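Long-range contacts in translation initiation factor eif-2b-like protein (Chaetomium thermophilum, PDB 4ZEO), which is the delta subunit of eIF2B, the decameric guanine nucleotide exchange factor for eIF2, and probably acts in the regulatory subcomplex that governs this exchange in translation initiation: residues H156-V162 with A184-V188; V162-A167 with Y215-R220. All blocks are in the same frame, centred on the assembly; numbering follows the deposited sequence.

Contact 1: residues H156-V162 with A184-V188; sequences HPAVLAV and AFRKV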
ATOM      1  N   HIS A 156       0.649  23.711  -5.169  1.00 47.11           N
ATOM      2  CA  HIS A 156      -0.574  23.958  -4.441  1.00 47.72           C
ATOM      3  C   HIS A 156      -0.323  23.718  -2.940  1.00 50.49           C
ATOM      4  O   HIS A 156       0.386  22.782  -2.573  1.00 50.15           O
ATOM      5  CB  HIS A 156      -1.676  23.033  -4.970  1.00 44.45           C
ATOM      6  CG  HIS A 156      -3.047  23.378  -4.485  1.00 46.43           C
ATOM      7  ND1 HIS A 156      -3.501  23.047  -3.219  1.00 46.68           N
ATOM      8  CD2 HIS A 156      -4.064  24.044  -5.080  1.00 46.79           C
ATOM      9  CE1 HIS A 156      -4.735  23.478  -3.073  1.00 47.98           C
ATOM     10  NE2 HIS A 156      -5.104  24.088  -4.192  1.00 47.80           N
ATOM     11  N   PRO A 157      -0.910  24.549  -2.059  1.00 53.96           N
ATOM     12  CA  PRO A 157      -0.651  24.328  -0.629  1.00 55.12           C
ATOM     13  C   PRO A 157      -1.038  22.930  -0.113  1.00 55.63           C
ATOM     14  O   PRO A 157      -0.352  22.409   0.766  1.00 58.07           O
ATOM     15  CB  PRO A 157      -1.484  25.434   0.052  1.00 57.38           C
ATOM     16  CG  PRO A 157      -2.482  25.860  -0.976  1.00 57.76           C
ATOM     17  CD  PRO A 157      -1.733  25.755  -2.271  1.00 56.21           C
ATOM     18  N   ALA A 158      -2.093  22.326  -0.649  1.00 52.65           N
ATOM     19  CA  ALA A 158      -2.473  20.987  -0.224  1.00 48.70           C
ATOM     20  C   ALA A 158      -1.358  19.991  -0.537  1.00 47.14           C
ATOM     21  O   ALA A 158      -1.054  19.111   0.271  1.00 48.87           O
ATOM     22  CB  ALA A 158      -3.774  20.570  -0.883  1.00 44.64           C
ATOM     23  N   VAL A 159      -0.758  20.135  -1.712  1.00 45.10           N
ATOM     24  CA  VAL A 159       0.341  19.273  -2.140  1.00 43.69           C
ATOM     25  C   VAL A 159       1.601  19.508  -1.295  1.00 46.20           C
ATOM     26  O   VAL A 159       2.296  18.576  -0.911  1.00 46.89           O
ATOM     27  CB  VAL A 159       0.640  19.483  -3.674  1.00 36.69           C
ATOM     28  CG1 VAL A 159       1.971  18.810  -4.105  1.00 31.79           C
ATOM     29  CG2 VAL A 159      -0.561  18.992  -4.517  1.00 32.64           C
ATOM     30  N   LEU A 160       1.850  20.762  -0.965  1.00 48.52           N
ATOM     31  CA  LEU A 160       2.987  21.145  -0.157  1.00 49.59           C
ATOM     32  C   LEU A 160       2.957  20.446   1.221  1.00 52.73           C
ATOM     33  O   LEU A 160       3.956  19.878   1.671  1.00 53.68           O
ATOM     34  CB  LEU A 160       2.957  22.652   0.024  1.00 51.45           C
ATOM     35  CG  LEU A 160       4.229  23.309   0.513  1.00 54.63           C
ATOM     36  CD1 LEU A 160       5.222  23.321  -0.645  1.00 53.39           C
ATOM     37  CD2 LEU A 160       3.949  24.707   1.057  1.00 58.06           C
ATOM     38  N   ALA A 161       1.788  20.460   1.858  1.00 53.02           N
ATOM     39  CA  ALA A 161       1.593  19.827   3.154  1.00 54.63           C
ATOM     40  C   ALA A 161       1.782  18.315   3.059  1.00 54.18           C
ATOM     41  O   ALA A 161       2.440  17.722   3.908  1.00 56.20           O
ATOM     42  CB  ALA A 161       0.223  20.157   3.710  1.00 55.84           C
ATOM     43  N   VAL A 162       1.210  17.689   2.034  1.00 50.76           N
ATOM     44  CA  VAL A 162       1.365  16.243   1.878  1.00 48.05           C
ATOM     45  C   VAL A 162       2.822  15.828   1.650  1.00 47.79           C
ATOM     46  O   VAL A 162       3.287  14.860   2.247  1.00 48.15           O
ATOM     47  CB  VAL A 162       0.482  15.704   0.733  1.00 45.36           C
ATOM     48  CG1 VAL A 162       0.920  14.314   0.300  1.00 43.94           C
ATOM     49  CG2 VAL A 162      -0.973  15.714   1.152  1.00 45.28           C
ATOM     50  N   ALA A 184      -5.016  15.615  -2.219  1.00 39.60           N
ATOM     51  CA  ALA A 184      -4.408  16.909  -2.498  1.00 40.03           C
ATOM     52  C   ALA A 184      -4.650  17.296  -3.956  1.00 41.99           C
ATOM     53  O   ALA A 184      -4.989  18.458  -4.265  1.00 42.66           O
ATOM     54  CB  ALA A 184      -2.920  16.890  -2.187  1.00 38.40           C
ATOM     55  N   PHE A 185      -4.477  16.320  -4.845  1.00 40.77           N
ATOM     56  CA  PHE A 185      -4.737  16.520  -6.275  1.00 41.72           C
ATOM     57  C   PHE A 185      -6.209  16.900  -6.504  1.00 45.41           C
ATOM     58  O   PHE A 185      -6.558  17.664  -7.402  1.00 47.44           O
ATOM     59  CB  PHE A 185      -4.419  15.258  -7.083  1.00 39.00           C
ATOM     60  CG  PHE A 185      -2.959  15.032  -7.309  1.00 37.68           C
ATOM     61  CD1 PHE A 185      -2.012  15.938  -6.843  1.00 38.49           C
ATOM     62  CD2 PHE A 185      -2.525  13.947  -8.061  1.00 36.37           C
ATOM     63  CE1 PHE A 185      -0.652  15.731  -7.090  1.00 37.38           C
ATOM     64  CE2 PHE A 185      -1.165  13.745  -8.311  1.00 34.87           C
ATOM     65  CZ  PHE A 185      -0.239  14.631  -7.826  1.00 34.95           C
ATOM     66  N   ARG A 186      -7.077  16.337  -5.685  1.00 46.11           N
ATOM     67  CA  ARG A 186      -8.479  16.635  -5.784  1.00 49.95           C
ATOM     68  C   ARG A 186      -8.687  18.138  -5.555  1.00 52.88           C
ATOM     69  O   ARG A 186      -9.428  18.804  -6.289  1.00 54.22           O
ATOM     70  CB  ARG A 186      -9.250  15.785  -4.780  1.00 52.42           C
ATOM     71  CG  ARG A 186     -10.689  15.571  -5.130  1.00 56.40           C
ATOM     72  CD  ARG A 186     -11.428  14.858  -4.026  1.00 57.32           C
ATOM     73  NE  ARG A 186     -12.808  14.630  -4.412  1.00 59.37           N
ATOM     74  CZ  ARG A 186     -13.752  15.552  -4.268  1.00 63.09           C
ATOM     75  NH1 ARG A 186     -13.433  16.733  -3.754  1.00 63.13           N
ATOM     76  NH2 ARG A 186     -15.004  15.298  -4.629  1.00 67.57           N
ATOM     77  N   LYS A 187      -7.996  18.666  -4.552  1.00 53.96           N
ATOM     78  CA  LYS A 187      -8.063  20.082  -4.225  1.00 56.14           C
ATOM     79  C   LYS A 187      -7.443  20.944  -5.347  1.00 53.72           C
ATOM     80  O   LYS A 187      -7.942  22.020  -5.672  1.00 56.86           O
ATOM     81  CB  LYS A 187      -7.351  20.329  -2.898  1.00 57.97           C
ATOM     82  CG  LYS A 187      -8.138  19.915  -1.673  1.00 61.88           C
ATOM     83  CD  LYS A 187      -7.390  20.296  -0.411  1.00 64.92           C
ATOM     84  CE  LYS A 187      -7.922  19.594   0.835  1.00 68.64           C
ATOM     85  NZ  LYS A 187      -9.171  20.199   1.385  1.00 76.05           N
ATOM     86  N   VAL A 188      -6.367  20.448  -5.952  1.00 48.94           N
ATOM     87  CA  VAL A 188      -5.698  21.145  -7.052  1.00 46.04           C
ATOM     88  C   VAL A 188      -6.661  21.343  -8.222  1.00 49.31           C
ATOM     89  O   VAL A 188      -6.758  22.438  -8.775  1.00 51.75           O
ATOM     90  CB  VAL A 188      -4.448  20.373  -7.518  1.00 41.56           C
ATOM     91  CG1 VAL A 188      -3.875  20.970  -8.791  1.00 41.36           C
ATOM     92  CG2 VAL A 188      -3.412  20.335  -6.419  1.00 38.91           C
TER
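Ala184 opens the 184-188 side of a nearly antiparallel helix pair (axes 8.4 Å apart, 164° between directions) in the N-terminal helical part of this eIF2B delta subunit. Its CB sits 4.0 Å from Ala158 CB, 3.9 Å from Val159 CG2 and 4.0 Å from Val162 CG2, and the two alanines let their CA atoms approach to 5.1 Å. Phe185 starts out directed away, yet its ring swings back so that Val159 CG2 meets the ring edge, 4.1 Å from CD1. Lys187 lays its aliphatic chain on Ala158 (CD to CB 3.7 Å). Val188 closes the row: its CG2 lies 3.7 Å from Val159 CG2 and 3.5 Å from His156 CB, and its CA makes a CH-pi contact over the imidazole face. That ring also N-caps helix 157-168, with ND1 accepting from Ala158 N at 3.0 Å, while NE2 bonds to Ser191. With no hydrogen bond between the segments, the fit rests on close van der Waals contact of small and branched side chains.

Contact 2: residues V162-A167 with Y215-R220; sequences VGQQMA and YLTECR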
ATOM      1  N   VAL A 162       1.210  17.689   2.034  1.00 50.76           N
ATOM      2  CA  VAL A 162       1.365  16.243   1.878  1.00 48.05           C
ATOM      3  C   VAL A 162       2.822  15.828   1.650  1.00 47.79           C
ATOM      4  O   VAL A 162       3.287  14.860   2.247  1.00 48.15           O
ATOM      5  CB  VAL A 162       0.482  15.704   0.733  1.00 45.36           C
ATOM      6  CG1 VAL A 162       0.920  14.314   0.300  1.00 43.94           C
ATOM      7  CG2 VAL A 162      -0.973  15.714   1.152  1.00 45.28           C
ATOM      8  N   GLY A 163       3.539  16.562   0.799  1.00 46.08           N
ATOM      9  CA  GLY A 163       4.938  16.281   0.528  1.00 44.02           C
ATOM     10  C   GLY A 163       5.803  16.436   1.761  1.00 46.73           C
ATOM     11  O   GLY A 163       6.701  15.627   2.035  1.00 46.98           O
ATOM     12  N   GLN A 164       5.519  17.474   2.534  1.00 48.83           N
ATOM     13  CA  GLN A 164       6.253  17.673   3.769  1.00 51.69           C
ATOM     14  C   GLN A 164       6.042  16.460   4.680  1.00 52.32           C
ATOM     15  O   GLN A 164       6.990  15.976   5.302  1.00 52.21           O
ATOM     16  CB  GLN A 164       5.812  18.958   4.455  1.00 54.08           C
ATOM     17  CG  GLN A 164       6.426  20.191   3.820  1.00 54.92           C
ATOM     18  CD  GLN A 164       5.653  21.447   4.110  1.00 57.95           C
ATOM     19  OE1 GLN A 164       4.776  21.469   4.972  1.00 60.57           O
ATOM     20  NE2 GLN A 164       5.985  22.511   3.401  1.00 58.73           N
ATOM     21  N   GLN A 165       4.813  15.943   4.714  1.00 52.84           N
ATOM     22  CA  GLN A 165       4.513  14.754   5.503  1.00 57.16           C
ATOM     23  C   GLN A 165       5.286  13.541   5.012  1.00 54.29           C
ATOM     24  O   GLN A 165       5.743  12.736   5.809  1.00 56.50           O
ATOM     25  CB  GLN A 165       3.024  14.479   5.477  1.00 61.14           C
ATOM     26  CG  GLN A 165       2.221  15.576   6.115  1.00 68.76           C
ATOM     27  CD  GLN A 165       0.749  15.403   5.888  1.00 73.77           C
ATOM     28  OE1 GLN A 165       0.242  14.286   5.806  1.00 80.03           O
ATOM     29  NE2 GLN A 165       0.050  16.513   5.761  1.00 73.45           N
ATOM     30  N   MET A 166       5.452  13.419   3.700  1.00 50.45           N
ATOM     31  CA  MET A 166       6.241  12.320   3.142  1.00 48.33           C
ATOM     32  C   MET A 166       7.734  12.437   3.503  1.00 52.89           C
ATOM     33  O   MET A 166       8.343  11.479   3.977  1.00 56.39           O
ATOM     34  CB  MET A 166       6.059  12.263   1.620  1.00 43.21           C
ATOM     35  CG  MET A 166       4.630  11.929   1.201  1.00 40.32           C
ATOM     36  SD  MET A 166       4.502  11.605  -0.563  1.00 47.80           S
ATOM     37  CE  MET A 166       2.744  11.408  -0.760  1.00 37.45           C
ATOM     38  N   ALA A 167       8.295  13.629   3.321  1.00 52.88           N
ATOM     39  CA  ALA A 167       9.700  13.897   3.620  1.00 56.95           C
ATOM     40  C   ALA A 167       9.989  13.853   5.124  1.00 62.92           C
ATOM     41  O   ALA A 167      11.096  13.527   5.542  1.00 65.06           O
ATOM     42  CB  ALA A 167      10.104  15.223   3.039  1.00 56.30           C
ATOM     43  N   TYR A 215       7.425  18.267  -7.248  1.00 43.04           N
ATOM     44  CA  TYR A 215       7.642  18.609  -5.872  1.00 42.45           C
ATOM     45  C   TYR A 215       7.596  17.375  -4.968  1.00 41.23           C
ATOM     46  O   TYR A 215       8.445  17.211  -4.078  1.00 41.70           O
ATOM     47  CB  TYR A 215       6.624  19.639  -5.415  1.00 43.55           C
ATOM     48  CG  TYR A 215       6.675  19.855  -3.940  1.00 46.93           C
ATOM     49  CD1 TYR A 215       7.690  20.610  -3.372  1.00 50.44           C
ATOM     50  CD2 TYR A 215       5.741  19.267  -3.098  1.00 45.95           C
ATOM     51  CE1 TYR A 215       7.755  20.805  -2.011  1.00 51.39           C
ATOM     52  CE2 TYR A 215       5.803  19.452  -1.731  1.00 47.61           C
ATOM     53  CZ  TYR A 215       6.811  20.218  -1.195  1.00 50.16           C
ATOM     54  OH  TYR A 215       6.875  20.401   0.165  1.00 52.87           O
ATOM     55  N   LEU A 216       6.593  16.528  -5.178  1.00 38.32           N
ATOM     56  CA  LEU A 216       6.437  15.327  -4.371  1.00 38.50           C
ATOM     57  C   LEU A 216       7.619  14.365  -4.530  1.00 41.67           C
ATOM     58  O   LEU A 216       8.045  13.704  -3.559  1.00 43.14           O
ATOM     59  CB  LEU A 216       5.127  14.612  -4.719  1.00 34.76           C
ATOM     60  CG  LEU A 216       3.876  15.338  -4.229  1.00 33.43           C
ATOM     61  CD1 LEU A 216       2.609  14.688  -4.768  1.00 31.98           C
ATOM     62  CD2 LEU A 216       3.878  15.407  -2.704  1.00 33.24           C
ATOM     63  N   THR A 217       8.130  14.284  -5.756  1.00 40.97           N
ATOM     64  CA  THR A 217       9.282  13.450  -6.076  1.00 43.60           C
ATOM     65  C   THR A 217      10.522  13.941  -5.363  1.00 47.53           C
ATOM     66  O   THR A 217      11.384  13.159  -4.989  1.00 50.67           O
ATOM     67  CB  THR A 217       9.553  13.419  -7.592  1.00 43.84           C
ATOM     68  OG1 THR A 217       8.400  12.908  -8.267  1.00 42.65           O
ATOM     69  CG2 THR A 217      10.731  12.531  -7.912  1.00 44.11           C
ATOM     70  N   GLU A 218      10.622  15.250  -5.220  1.00 50.37           N
ATOM     71  CA  GLU A 218      11.725  15.870  -4.506  1.00 55.40           C
ATOM     72  C   GLU A 218      11.682  15.526  -3.017  1.00 55.50           C
ATOM     73  O   GLU A 218      12.725  15.273  -2.425  1.00 57.01           O
ATOM     74  CB  GLU A 218      11.704  17.387  -4.721  1.00 60.08           C
ATOM     75  CG  GLU A 218      12.344  17.826  -6.046  1.00 64.37           C
ATOM     76  CD  GLU A 218      11.802  19.147  -6.614  1.00 67.70           C
ATOM     77  OE1 GLU A 218      11.153  19.944  -5.895  1.00 69.95           O
ATOM     78  OE2 GLU A 218      12.064  19.396  -7.808  1.00 70.69           O
ATOM     79  N   CYS A 219      10.478  15.518  -2.431  1.00 53.37           N
ATOM     80  CA  CYS A 219      10.264  15.159  -1.021  1.00 54.00           C
ATOM     81  C   CYS A 219      10.639  13.722  -0.735  1.00 53.04           C
ATOM     82  O   CYS A 219      11.231  13.423   0.295  1.00 54.81           O
ATOM     83  CB  CYS A 219       8.811  15.377  -0.600  1.00 52.34           C
ATOM     84  SG  CYS A 219       8.285  17.080  -0.640  1.00 51.60           S
ATOM     85  N   ARG A 220      10.227  12.831  -1.627  1.00 51.58           N
ATOM     86  CA  ARG A 220      10.587  11.428  -1.540  1.00 50.72           C
ATOM     87  C   ARG A 220      10.375  10.761  -2.888  1.00 48.75           C
ATOM     88  O   ARG A 220       9.404  11.063  -3.575  1.00 45.74           O
ATOM     89  CB  ARG A 220       9.760  10.733  -0.456  1.00 50.77           C
ATOM     90  CG  ARG A 220      10.182   9.300  -0.184  1.00 52.52           C
ATOM     91  CD  ARG A 220       9.353   8.645   0.897  1.00 53.50           C
ATOM     92  NE  ARG A 220       9.633   7.213   0.941  1.00 55.75           N
ATOM     93  CZ  ARG A 220       9.061   6.352   1.776  1.00 55.93           C
ATOM     94  NH1 ARG A 220       8.166   6.771   2.662  1.00 55.74           N
ATOM     95  NH2 ARG A 220       9.386   5.068   1.715  1.00 56.31           N
TER
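Tyr215 lays its ring beside Gly163, CE2 reaching to 4.0 Å from Gly163 CA, in a near-parallel pair of helices within the N-terminal helical bundle. Here helix 157-168 runs alongside the end of helix 200-219, the short axes 8.7 Å apart and inclined by only 17°. Gly163 is one of two places where the backbones come close: its CA is 5.2 Å from Leu216 CA and 3.5 Å from Leu216 CD2, and a CB in ideal position would clash with Tyr215 CE2 and Cys219 SG. One turn on, Ala167 makes the second and closer approach, against Cys219, with 4.8 Å between their CA atoms and 3.9 Å between their CB atoms. On the buried flank, Leu216 CD2 lies 4.4 Å from both Val162 CG1 and Met166 SD, a looser apolar contact that helix 174-191 covers through Thr181, which touches Met166 and Leu216. The opposite flank is more exposed; there Gln164 CG packs at 3.7 Å from Tyr215 OH. At the C-terminal end, Arg220 leaves the helical conformation and sends an extended side chain past Met166 toward the loop after helix 157-168, where NH1 makes a weak hydrogen bond to Lys172 O. Cys219 CB rests 3.4 Å from the backbone Gly163 O.

How the contacts relate
Helix 157-168 is common to both contacts: contact 1 sets its first half antiparallel to helix 174-191, and contact 2 sets its second half nearly parallel to helix 200-219. Val162 belongs to both, and the centres lie about 11 Å apart. Val159 bridges the two interfaces, its CG1 4.0 Å from Leu216 CG, and Phe185 CE1 lies 4.1 Å from Leu216 CD1, so the two interfaces are continuous between the three helices. Leu160 O also lies 3.3 Å from Tyr215 OH. The contact centres lie about 20 Å and 17 Å from the chain centre, in the helical region apart from the six-stranded parallel sheet.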